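Local coordinates for defective in germ line development protein 3, isoform a (Caenorhabditis elegans, PDB 3N89) that probably binds RNA in germline development, as a Bicaudal-C ortholog whose four KH domains pack into one globular platform, at residues T194-Q199 against L258-M263. Residues are numbered along the deposited sequence; the frame is centred on the assembly and turned at random.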
loop_
_atom_site.group_PDB
_atom_site.type_symbol
_atom_site.label_atom_id
_atom_site.label_comp_id
_atom_site.label_asym_id
_atom_site.label_seq_id
_atom_site.Cartn_x
_atom_site.Cartn_y
_atom_site.Cartn_z
ATOM N N THR A 194 4.819 -11.738 -2.819
ATOM C CA THR A 194 6.148 -12.267 -3.114
ATOM C C THR A 194 6.819 -11.571 -4.295
ATOM O O THR A 194 7.991 -11.197 -4.225
ATOM C CB THR A 194 6.086 -13.767 -3.386
ATOM O OG1 THR A 194 5.071 -14.024 -4.357
ATOM C CG2 THR A 194 5.751 -14.518 -2.108
ATOM N N TYR A 195 6.066 -11.383 -5.370
ATOM C CA TYR A 195 6.585 -10.735 -6.568
ATOM C C TYR A 195 7.508 -9.565 -6.275
ATOM O O TYR A 195 8.581 -9.443 -6.871
ATOM C CB TYR A 195 5.435 -10.215 -7.438
ATOM C CG TYR A 195 5.870 -9.752 -8.810
ATOM C CD1 TYR A 195 5.736 -10.591 -9.915
ATOM C CD2 TYR A 195 6.418 -8.473 -9.008
ATOM C CE1 TYR A 195 6.130 -10.183 -11.184
ATOM C CE2 TYR A 195 6.820 -8.051 -10.281
ATOM C CZ TYR A 195 6.668 -8.921 -11.363
ATOM O OH TYR A 195 7.038 -8.545 -12.634
ATOM N N TYR A 196 7.085 -8.708 -5.354
ATOM C CA TYR A 196 7.837 -7.502 -5.021
ATOM C C TYR A 196 8.945 -7.648 -3.992
ATOM O O TYR A 196 9.618 -6.671 -3.658
ATOM C CB TYR A 196 6.860 -6.414 -4.583
ATOM C CG TYR A 196 5.777 -6.139 -5.597
ATOM C CD1 TYR A 196 4.450 -6.470 -5.332
ATOM C CD2 TYR A 196 6.076 -5.546 -6.822
ATOM C CE1 TYR A 196 3.442 -6.218 -6.262
ATOM C CE2 TYR A 196 5.077 -5.288 -7.760
ATOM C CZ TYR A 196 3.760 -5.627 -7.468
ATOM O OH TYR A 196 2.763 -5.359 -8.376
ATOM N N VAL A 197 9.142 -8.866 -3.501
ATOM C CA VAL A 197 10.183 -9.131 -2.516
ATOM C C VAL A 197 11.514 -8.516 -2.932
ATOM O O VAL A 197 12.182 -7.872 -2.124
ATOM C CB VAL A 197 10.383 -10.646 -2.315
ATOM C CG1 VAL A 197 11.614 -10.895 -1.453
ATOM C CG2 VAL A 197 9.136 -11.260 -1.663
ATOM N N ASP A 198 11.902 -8.701 -4.189
ATOM C CA ASP A 198 13.167 -8.140 -4.644
ATOM C C ASP A 198 13.202 -6.609 -4.583
ATOM O O ASP A 198 14.238 -6.023 -4.249
ATOM C CB ASP A 198 13.509 -8.624 -6.067
ATOM C CG ASP A 198 12.378 -8.399 -7.067
ATOM O OD1 ASP A 198 11.687 -7.356 -6.971
ATOM O OD2 ASP A 198 12.198 -9.264 -7.964
ATOM N N GLN A 199 12.070 -5.970 -4.876
ATOM C CA GLN A 199 11.976 -4.509 -4.878
ATOM C C GLN A 199 11.812 -3.867 -3.488
ATOM O O GLN A 199 12.219 -2.721 -3.277
ATOM C CB GLN A 199 10.814 -4.076 -5.779
ATOM C CG GLN A 199 10.718 -2.579 -6.028
ATOM C CD GLN A 199 9.411 -2.169 -6.707
ATOM O OE1 GLN A 199 8.988 -2.782 -7.688
ATOM N NE2 GLN A 199 8.775 -1.121 -6.186
ATOM N N LEU A 258 7.583 1.719 0.944
ATOM C CA LEU A 258 8.303 1.054 -0.144
ATOM C C LEU A 258 7.411 0.382 -1.182
ATOM O O LEU A 258 7.862 0.074 -2.286
ATOM C CB LEU A 258 9.281 0.015 0.420
ATOM C CG LEU A 258 10.490 0.523 1.213
ATOM C CD1 LEU A 258 11.385 -0.651 1.611
ATOM C CD2 LEU A 258 11.273 1.506 0.373
ATOM N N LEU A 259 6.159 0.135 -0.816
ATOM C CA LEU A 259 5.198 -0.498 -1.713
ATOM C C LEU A 259 5.123 0.265 -3.026
ATOM O O LEU A 259 5.041 1.490 -3.027
ATOM C CB LEU A 259 3.808 -0.520 -1.070
ATOM C CG LEU A 259 3.557 -1.580 -0.005
ATOM C CD1 LEU A 259 2.215 -1.329 0.634
ATOM C CD2 LEU A 259 3.607 -2.972 -0.642
ATOM N N PRO A 260 5.147 -0.449 -4.162
ATOM C CA PRO A 260 5.077 0.202 -5.471
ATOM C C PRO A 260 3.706 0.815 -5.722
ATOM O O PRO A 260 2.713 0.395 -5.132
ATOM C CB PRO A 260 5.392 -0.940 -6.438
ATOM C CG PRO A 260 4.795 -2.120 -5.754
ATOM C CD PRO A 260 5.243 -1.914 -4.314
ATOM N N ILE A 261 3.662 1.799 -6.613
ATOM C CA ILE A 261 2.424 2.490 -6.941
ATOM C C ILE A 261 2.501 2.887 -8.412
ATOM O O ILE A 261 3.591 3.116 -8.935
ATOM C CB ILE A 261 2.276 3.764 -6.057
ATOM C CG1 ILE A 261 0.826 4.240 -6.035
ATOM C CG2 ILE A 261 3.177 4.890 -6.587
ATOM C CD1 ILE A 261 0.566 5.252 -4.939
ATOM N N SER A 262 1.358 2.967 -9.084
ATOM C CA SER A 262 1.356 3.347 -10.491
ATOM C C SER A 262 0.004 3.888 -10.893
ATOM O O SER A 262 -1.013 3.538 -10.296
ATOM C CB SER A 262 1.696 2.151 -11.379
ATOM O OG SER A 262 0.623 1.231 -11.408
ATOM N N MET A 263 -0.004 4.738 -11.915
ATOM C CA MET A 263 -1.240 5.335 -12.398
ATOM C C MET A 263 -1.316 5.209 -13.909
ATOM O O MET A 263 -0.401 5.632 -14.614
ATOM C CB MET A 263 -1.277 6.802 -11.997
ATOM C CG MET A 263 -2.593 7.476 -12.250
ATOM S SD MET A 263 -2.526 9.139 -11.599
ATOM C CE MET A 263 -1.561 9.942 -12.861
#
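Pro260 sets its CG over one face of the Tyr196 ring, a CH-pi contact that serves here as a small worked example of packing between the third and fourth KH domains of GLD-3. Tyr196 belongs to the third, just ahead of helix 197-200; Pro260 opens strand 260-268 of the fourth, just past helix 245-257. The touching atom is Pro260 CG, 3.8 Å from the centroid of the Tyr196 ring and 15° off its normal, so the methylene sits over the face, displaced slightly toward the CD2-CE2 side. Tyr195 CD2 lies on the opposite face, 3.6 Å above the plane and toward the rim, so the ring has a neighbour on each side. Tyr196 reaches this place because CG stands anti to the carbonyl carbon (chi1 -55°), which swings the ring toward strand 260-268. Replacing Tyr196 by an alanine is likely to leave Pro260 CG without a ring face to rest on, open a gap beside Tyr195, and lose the weak bond to Pro79 O. Beside this contact, the extended side chain of Gln199 brings its terminal amide up to the Pro260 ring, adding van der Waals cover without any hydrogen bond between the two segments. Further out, the seam is tied by polar links to a loop and a strand: the Tyr196 hydroxyl makes a weak hydrogen bond to Pro79 O in the loop ahead of strand 83-87, while Lys321 NZ, on strand 311-321, bonds to both Gln199 O and Leu258 O, bridging the two backbones through one ammonium group.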